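Local coordinates for protein flavodoxin (Aquifex aeolicus, PDB 2ARK) that probably uses bound FMN to act as a low-potential electron donor to a number of redox enzymes, at residues L56-P61 with T113-F118; I90-S95 with R159-W164; D127-G130 with T134-Y137. One frame throughout, in Å; residues are numbered along the deposited sequence.

Contact 1 of 3, residues L56-P61 with T113-F118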
loop_
_atom_site.group_PDB
_atom_site.type_symbol
_atom_site.label_atom_id
_atom_site.label_comp_id
_atom_site.label_asym_id
_atom_site.label_seq_id
_atom_site.Cartn_x
_atom_site.Cartn_y
_atom_site.Cartn_z
ATOM N N LEU A 56 12.275 5.161 16.493
ATOM C CA LEU A 56 11.431 6.315 16.146
ATOM C C LEU A 56 9.957 5.938 16.066
ATOM O O LEU A 56 9.616 4.920 15.462
ATOM C CB LEU A 56 11.800 6.880 14.767
ATOM C CG LEU A 56 13.164 7.516 14.572
ATOM C CD1 LEU A 56 14.218 6.399 14.311
ATOM C CD2 LEU A 56 13.069 8.487 13.418
ATOM N N ALA A 57 9.088 6.766 16.651
ATOM C CA ALA A 57 7.662 6.718 16.333
ATOM C C ALA A 57 7.337 7.991 15.572
ATOM O O ALA A 57 7.679 9.079 15.995
ATOM C CB ALA A 57 6.814 6.584 17.604
ATOM N N VAL A 58 6.732 7.852 14.407
ATOM C CA VAL A 58 6.480 9.008 13.566
ATOM C C VAL A 58 4.973 9.118 13.402
ATOM O O VAL A 58 4.348 8.185 12.944
ATOM C CB VAL A 58 7.183 8.844 12.175
ATOM C CG1 VAL A 58 6.817 10.011 11.233
ATOM C CG2 VAL A 58 8.715 8.655 12.323
ATOM N N GLY A 59 4.385 10.235 13.812
ATOM C CA GLY A 59 2.935 10.390 13.752
ATOM C C GLY A 59 2.512 11.521 12.867
ATOM O O GLY A 59 3.199 12.541 12.758
ATOM N N SER A 60 1.384 11.346 12.202
ATOM C CA SER A 60 0.875 12.389 11.359
ATOM C C SER A 60 -0.630 12.329 11.383
ATOM O O SER A 60 -1.192 11.235 11.512
ATOM C CB SER A 60 1.332 12.144 9.929
ATOM O OG SER A 60 0.782 13.095 9.005
ATOM N N PRO A 61 -1.303 13.482 11.198
ATOM C CA PRO A 61 -2.729 13.389 10.882
ATOM C C PRO A 61 -2.891 12.635 9.560
ATOM O O PRO A 61 -1.984 12.662 8.713
ATOM C CB PRO A 61 -3.145 14.863 10.716
ATOM C CG PRO A 61 -1.842 15.619 10.414
ATOM C CD PRO A 61 -0.808 14.871 11.218
ATOM N N THR A 113 6.362 3.244 4.714
ATOM C CA THR A 113 7.065 3.126 3.457
ATOM C C THR A 113 8.165 4.147 3.320
ATOM O O THR A 113 9.210 3.884 2.740
ATOM C CB THR A 113 6.113 2.978 2.208
ATOM O OG1 THR A 113 6.407 3.963 1.200
ATOM C CG2 THR A 113 4.707 3.049 2.604
HETATM N N MSE A 114 7.937 5.299 3.905
HETATM C CA MSE A 114 8.909 6.352 3.962
HETATM C C MSE A 114 10.078 5.927 4.869
HETATM O O MSE A 114 11.244 6.084 4.511
HETATM C CB MSE A 114 8.192 7.578 4.501
HETATM C CG MSE A 114 8.891 8.856 4.319
HETATM SE SE MSE A 114 7.858 10.342 5.125
HETATM C CE MSE A 114 7.613 9.714 7.098
ATOM N N LEU A 115 9.751 5.364 6.022
ATOM C CA LEU A 115 10.733 4.875 6.954
ATOM C C LEU A 115 11.539 3.732 6.370
ATOM O O LEU A 115 12.762 3.677 6.568
ATOM C CB LEU A 115 10.081 4.443 8.279
ATOM C CG LEU A 115 9.409 5.574 9.057
ATOM C CD1 LEU A 115 8.382 5.005 10.039
ATOM C CD2 LEU A 115 10.384 6.484 9.770
HETATM N N MSE A 116 10.880 2.824 5.648
HETATM C CA MSE A 116 11.594 1.709 5.043
HETATM C C MSE A 116 12.585 2.169 4.027
HETATM O O MSE A 116 13.639 1.546 3.835
HETATM C CB MSE A 116 10.651 0.705 4.422
HETATM C CG MSE A 116 10.073 -0.187 5.467
HETATM SE SE MSE A 116 8.997 -1.641 4.697
HETATM C CE MSE A 116 7.395 -0.519 4.001
ATOM N N ASN A 117 12.261 3.279 3.387
ATOM C CA ASN A 117 13.108 3.787 2.336
ATOM C C ASN A 117 14.477 4.168 2.886
ATOM O O ASN A 117 15.470 4.080 2.179
ATOM C CB ASN A 117 12.432 4.975 1.663
ATOM C CG ASN A 117 12.968 5.243 0.298
ATOM O OD1 ASN A 117 13.966 5.946 0.145
ATOM N ND2 ASN A 117 12.287 4.714 -0.723
ATOM N N PHE A 118 14.526 4.551 4.160
ATOM C CA PHE A 118 15.784 4.893 4.812
ATOM C C PHE A 118 16.512 3.672 5.375
ATOM O O PHE A 118 17.494 3.825 6.100
ATOM C CB PHE A 118 15.548 5.906 5.937
ATOM C CG PHE A 118 15.468 7.336 5.470
ATOM C CD1 PHE A 118 14.258 7.877 5.029
ATOM C CD2 PHE A 118 16.603 8.146 5.490
ATOM C CE1 PHE A 118 14.169 9.207 4.613
ATOM C CE2 PHE A 118 16.545 9.481 5.068
ATOM C CZ PHE A 118 15.305 10.014 4.636
#
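V58 meets L115 and M114 in a small, buried, wholly apolar contact between strand 55-61 and helix 104-117, with no hydrogen bond crossing it. V58 and L115 reach toward each other tip to tip, V58 CG2 lying 3.7 Å from L115 CD2. At the point of nearest backbone approach, V58 CA and L115 CA are 8.9 Å apart, a gap that two branched side chains fill between them. The other methyl of V58 is turned opposite its own backbone N (chi1 175°), which sends it to the second partner: V58 CG1 is 4.2 Å from CE of M114, a selenomethionine. In the flavodoxin-like fold, helices cover both faces of a central parallel sheet, and here the helix reaches past the two strands it connects. Helix 104-117 links strands 90-97 and 121-128, and L115 also rests on A91 and V122 of those two, while V58 lies one strand further across. F75 of helix 69-78 touches V58, M114 and L115 alike, joining both helices over the same part of the sheet. The helix also meets other copies of the protein: M116 packs on L112 of the second subunit, and M114, besides touching V58, on M64 of the third.

Contact 2 of 3, residues I90-S95 with R159-W164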
loop_
_atom_site.group_PDB
_atom_site.type_symbol
_atom_site.label_atom_id
_atom_site.label_comp_id
_atom_site.label_asym_id
_atom_site.label_seq_id
_atom_site.Cartn_x
_atom_site.Cartn_y
_atom_site.Cartn_z
ATOM N N ILE A 90 15.140 1.493 14.221
ATOM C CA ILE A 90 13.867 0.815 14.399
ATOM C C ILE A 90 12.793 1.889 14.474
ATOM O O ILE A 90 12.970 2.883 15.189
ATOM C CB ILE A 90 13.881 -0.062 15.680
ATOM C CG1 ILE A 90 14.938 -1.168 15.533
ATOM C CG2 ILE A 90 12.511 -0.664 15.948
ATOM C CD1 ILE A 90 15.284 -1.896 16.792
ATOM N N ALA A 91 11.706 1.714 13.710
ATOM C CA ALA A 91 10.650 2.730 13.601
ATOM C C ALA A 91 9.258 2.130 13.473
ATOM O O ALA A 91 9.104 0.987 13.057
ATOM C CB ALA A 91 10.917 3.668 12.431
ATOM N N CYS A 92 8.258 2.919 13.874
ATOM C CA CYS A 92 6.820 2.636 13.702
ATOM C C CYS A 92 6.091 3.967 13.435
ATOM O O CYS A 92 6.743 5.013 13.365
ATOM C CB CYS A 92 6.272 1.966 14.948
ATOM S SG CYS A 92 6.552 2.938 16.470
ATOM N N ALA A 93 4.758 3.910 13.320
ATOM C CA ALA A 93 3.927 4.985 12.775
ATOM C C ALA A 93 2.705 5.157 13.644
ATOM O O ALA A 93 2.287 4.205 14.305
ATOM C CB ALA A 93 3.486 4.639 11.295
ATOM N N PHE A 94 2.107 6.344 13.646
ATOM C CA PHE A 94 0.756 6.509 14.241
ATOM C C PHE A 94 -0.014 7.645 13.581
ATOM O O PHE A 94 0.599 8.530 12.952
ATOM C CB PHE A 94 0.795 6.642 15.759
ATOM C CG PHE A 94 1.644 7.801 16.270
ATOM C CD1 PHE A 94 3.038 7.658 16.425
ATOM C CD2 PHE A 94 1.033 9.010 16.677
ATOM C CE1 PHE A 94 3.813 8.714 16.921
ATOM C CE2 PHE A 94 1.806 10.074 17.191
ATOM C CZ PHE A 94 3.197 9.934 17.298
ATOM N N SER A 95 -1.338 7.633 13.677
ATOM C CA SER A 95 -2.116 8.582 12.890
ATOM C C SER A 95 -3.543 8.711 13.399
ATOM O O SER A 95 -4.153 7.728 13.885
ATOM C CB SER A 95 -2.149 8.146 11.409
ATOM O OG SER A 95 -2.763 9.125 10.569
ATOM N N ARG A 159 5.689 1.580 24.103
ATOM C CA ARG A 159 6.101 0.412 24.901
ATOM C C ARG A 159 6.833 -0.628 24.050
ATOM O O ARG A 159 7.928 -1.059 24.402
ATOM C CB ARG A 159 4.856 -0.273 25.478
ATOM C CG ARG A 159 4.950 -0.878 26.851
ATOM C CD ARG A 159 6.237 -1.599 27.216
ATOM N NE ARG A 159 6.691 -1.083 28.494
ATOM C CZ ARG A 159 6.736 -1.719 29.661
ATOM N NH1 ARG A 159 6.437 -2.997 29.799
ATOM N NH2 ARG A 159 7.138 -1.041 30.703
ATOM N N ARG A 160 6.191 -1.055 22.962
ATOM C CA ARG A 160 6.775 -2.046 22.078
ATOM C C ARG A 160 8.012 -1.496 21.366
ATOM O O ARG A 160 8.993 -2.211 21.179
ATOM C CB ARG A 160 5.730 -2.606 21.104
ATOM C CG ARG A 160 6.149 -3.895 20.355
ATOM C CD ARG A 160 6.521 -5.107 21.236
ATOM N NE ARG A 160 5.706 -5.233 22.450
ATOM C CZ ARG A 160 4.432 -5.654 22.489
ATOM N NH1 ARG A 160 3.790 -6.010 21.378
ATOM N NH2 ARG A 160 3.799 -5.715 23.656
ATOM N N LEU A 161 7.971 -0.219 20.986
ATOM C CA LEU A 161 9.143 0.453 20.423
ATOM C C LEU A 161 10.319 0.367 21.382
ATOM O O LEU A 161 11.419 -0.019 20.979
ATOM C CB LEU A 161 8.833 1.913 20.146
ATOM C CG LEU A 161 9.530 2.675 19.014
ATOM C CD1 LEU A 161 9.575 4.134 19.379
ATOM C CD2 LEU A 161 10.917 2.147 18.578
ATOM N N ALA A 162 10.076 0.694 22.649
ATOM C CA ALA A 162 11.130 0.730 23.661
ATOM C C ALA A 162 11.649 -0.677 23.933
ATOM O O ALA A 162 12.851 -0.881 24.134
ATOM C CB ALA A 162 10.616 1.362 24.933
ATOM N N GLU A 163 10.732 -1.635 23.930
ATOM C CA GLU A 163 11.045 -3.050 24.073
ATOM C C GLU A 163 11.876 -3.598 22.912
ATOM O O GLU A 163 12.805 -4.342 23.141
ATOM C CB GLU A 163 9.759 -3.836 24.245
ATOM C CG GLU A 163 9.121 -3.644 25.628
ATOM C CD GLU A 163 7.689 -4.222 25.727
ATOM O OE1 GLU A 163 7.042 -4.408 24.659
ATOM O OE2 GLU A 163 7.212 -4.464 26.870
ATOM N N TRP A 164 11.565 -3.220 21.668
ATOM C CA TRP A 164 12.376 -3.683 20.530
ATOM C C TRP A 164 13.774 -3.044 20.573
ATOM O O TRP A 164 14.781 -3.700 20.280
ATOM C CB TRP A 164 11.715 -3.378 19.177
ATOM C CG TRP A 164 10.464 -4.162 18.822
ATOM C CD1 TRP A 164 9.465 -3.722 18.040
ATOM C CD2 TRP A 164 10.101 -5.503 19.219
ATOM N NE1 TRP A 164 8.487 -4.681 17.910
ATOM C CE2 TRP A 164 8.849 -5.788 18.614
ATOM C CE3 TRP A 164 10.701 -6.483 20.028
ATOM C CZ2 TRP A 164 8.173 -7.000 18.791
ATOM C CZ3 TRP A 164 10.034 -7.707 20.205
ATOM C CH2 TRP A 164 8.775 -7.947 19.578
#
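W164, which meets I90 across the contact through its CB and carbonyl, has R160 over one face of its indole: R160 CD stands 3.4 Å above the W164 ring plane, displaced toward the rim. The guanidinium of R160 is engaged at its edge by the carboxylate of E163, with OE1 almost exactly in the guanidinium plane. That salt bridge is short and straight, R160 NE to E163 OE1 at 2.7 Å with an N-H...O angle of 171°, and R159 joins the network through a longer, weak bond to E163 OE2. This network runs along one flank of helix 148-168, with R160 and E163 buried, while another flank lies on the parallel sheet of the flavodoxin-like fold. Helix and strand run almost exactly antiparallel (170°), their local axes approaching to 9.1 Å, the pattern expected where a helix returns the chain across an α/β sheet.

The interface itself is apolar. I90 and L161 slide past each other in opposite directions, I90 CG2 standing 4.2 Å from L161 CD2. L161 CG is turned to the side opposite its backbone N, an extension that carries the isobutyl group in over the strand although its CB does not aim there. I90 CG2 also touches W164 CB, at 4.3 Å. F123 of strand 121-128 packs against I90, C92 and L161 and sets its ring edge-to-face with W164, so the neighbouring strand closes the same cluster. Further along, F94 emerges on this face to pack against helix 17-30. The thiol of C92 sits between its backbone N and carbonyl carbon (chi1 56°), and from there C92 SG touches L161 CG at 3.9 Å.

Contact 3 of 3, residues D127-G130 with T134-Y137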
loop_
_atom_site.group_PDB
_atom_site.type_symbol
_atom_site.label_atom_id
_atom_site.label_comp_id
_atom_site.label_asym_id
_atom_site.label_seq_id
_atom_site.Cartn_x
_atom_site.Cartn_y
_atom_site.Cartn_z
ATOM N N ASP A 127 -0.676 -6.845 19.769
ATOM C CA ASP A 127 -1.478 -6.676 20.991
ATOM C C ASP A 127 -2.887 -6.162 20.748
ATOM O O ASP A 127 -3.095 -5.209 20.007
ATOM C CB ASP A 127 -0.788 -5.721 21.977
ATOM C CG ASP A 127 0.568 -6.202 22.376
ATOM O OD1 ASP A 127 1.123 -7.081 21.653
ATOM O OD2 ASP A 127 1.064 -5.719 23.415
ATOM N N TYR A 128 -3.848 -6.832 21.381
ATOM C CA TYR A 128 -5.173 -6.271 21.538
ATOM C C TYR A 128 -5.273 -5.591 22.887
ATOM O O TYR A 128 -5.056 -6.169 23.956
ATOM C CB TYR A 128 -6.245 -7.310 21.412
ATOM C CG TYR A 128 -6.694 -7.560 20.012
ATOM C CD1 TYR A 128 -5.823 -8.126 19.061
ATOM C CD2 TYR A 128 -8.014 -7.287 19.635
ATOM C CE1 TYR A 128 -6.255 -8.398 17.750
ATOM C CE2 TYR A 128 -8.466 -7.569 18.345
ATOM C CZ TYR A 128 -7.576 -8.120 17.410
ATOM O OH TYR A 128 -8.028 -8.400 16.155
ATOM N N VAL A 129 -5.637 -4.341 22.795
ATOM C CA VAL A 129 -5.524 -3.416 23.853
ATOM C C VAL A 129 -6.979 -3.179 24.275
ATOM O O VAL A 129 -7.279 -2.648 25.338
ATOM C CB VAL A 129 -4.754 -2.242 23.236
ATOM C CG1 VAL A 129 -5.576 -0.977 23.086
ATOM C CG2 VAL A 129 -3.353 -2.113 23.829
ATOM N N GLY A 130 -7.879 -3.650 23.427
ATOM C CA GLY A 130 -9.311 -3.704 23.700
ATOM C C GLY A 130 -9.865 -4.895 22.936
ATOM O O GLY A 130 -9.228 -5.407 22.017
ATOM N N THR A 134 -6.979 -2.800 18.199
ATOM C CA THR A 134 -5.578 -3.148 17.997
ATOM C C THR A 134 -4.768 -2.081 17.242
ATOM O O THR A 134 -5.211 -0.937 17.083
ATOM C CB THR A 134 -5.426 -4.572 17.414
ATOM O OG1 THR A 134 -4.078 -5.005 17.555
ATOM C CG2 THR A 134 -5.875 -4.675 15.953
ATOM N N LEU A 135 -3.562 -2.438 16.800
ATOM C CA LEU A 135 -2.640 -1.452 16.256
ATOM C C LEU A 135 -1.602 -2.121 15.353
ATOM O O LEU A 135 -0.387 -1.837 15.422
ATOM C CB LEU A 135 -2.004 -0.638 17.400
ATOM C CG LEU A 135 -1.254 -1.272 18.587
ATOM C CD1 LEU A 135 -0.081 -0.358 18.996
ATOM C CD2 LEU A 135 -2.196 -1.572 19.782
ATOM N N HIS A 136 -2.111 -2.965 14.451
ATOM C CA HIS A 136 -1.282 -3.818 13.600
ATOM C C HIS A 136 -0.263 -3.122 12.699
ATOM O O HIS A 136 0.792 -3.705 12.385
ATOM C CB HIS A 136 -2.160 -4.776 12.758
ATOM C CG HIS A 136 -2.859 -5.815 13.563
ATOM N ND1 HIS A 136 -2.689 -5.951 14.923
ATOM C CD2 HIS A 136 -3.718 -6.795 13.196
ATOM C CE1 HIS A 136 -3.418 -6.957 15.362
ATOM N NE2 HIS A 136 -4.046 -7.491 14.332
ATOM N N TYR A 137 -0.601 -1.923 12.237
ATOM C CA TYR A 137 0.287 -1.130 11.344
ATOM C C TYR A 137 0.744 0.162 12.009
ATOM O O TYR A 137 1.539 0.930 11.455
ATOM C CB TYR A 137 -0.338 -0.935 9.937
ATOM C CG TYR A 137 -0.604 -2.305 9.368
ATOM C CD1 TYR A 137 -1.880 -2.891 9.451
ATOM C CD2 TYR A 137 0.447 -3.074 8.882
ATOM C CE1 TYR A 137 -2.105 -4.230 8.997
ATOM C CE2 TYR A 137 0.245 -4.426 8.438
ATOM C CZ TYR A 137 -1.032 -4.983 8.487
ATOM O OH TYR A 137 -1.228 -6.298 8.042
#
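Y128 and T134 face each other with their CA atoms 4.7 Å apart where the weakly bonded end of strand 121-128 and the short strand 133-135 run antiparallel, V129 and G130 forming a classic beta bulge and the chain turning a corner at V129. In the sequence, strand 133-135 comes between strands 121-128 and 139-142, both of which pair with strand 90-97, a layout reminiscent of long-chain flavodoxins, in which an insertion splits the last strand of the sheet.

T134 is the side chain that works in several directions. Its hydroxyl, placed opposite the backbone N (chi1 -165°), donates a hydrogen bond to the backbone of the facing strand, T134 OG1 to D127 O at 2.6 Å, approaching from well above the carbonyl plane, 45° out of it. T134 CB lies over the centre of the Y128 ring, 3.9 Å from its centroid, in a CH-pi contact. T134 CG2 meanwhile stands 3.4 Å above the H136 ring plane, offset toward the rim. The two rings stand oblique to each other, planes at 72°, with Y128 CE1 4.0 Å from H136 CE1. With an alanine in place of Y128, T134 CB would probably lose the ring that covers it, and the H136 ring its contact at CE1.

The nitrogen next to that carbon, H136 ND1, is hydrogen-bonded to V125 O, which fixes the turn of the ring. The carboxylate of D127 is held by R156 and R160 of helix 148-168 and by R185 near the C-terminus, which probably stabilise its negative charge. A neighbouring subunit adds to the cover, G102 of the fourth copy packing on T134 and H136. On the opposite side of the strand pair from the rings, V129 CG2 meets L135 CD2 at 4.2 Å.

Overall arrangement
The three contacts grade from core to margin: contact 2 is centred about 4 Å from the centre of the chain, contact 1 about 8 Å and contact 3 about 13 Å. Contacts 1 and 2 use neighbouring strands of one parallel sheet, 55-61 and 90-97, but cover its opposite faces, and they touch through L56 N and I90 O. Both rely on aliphatic packing across the interface. Contact 3, buried partly by other subunits, adds hydrogen bonding and aromatic rings between strand segments beyond the sheet's centre. Its charged link to contact 2 is the salt bridge from R160 NH2 to D127 OD2, at 2.7 Å, while contacts 1 and 3 do not touch within the chain.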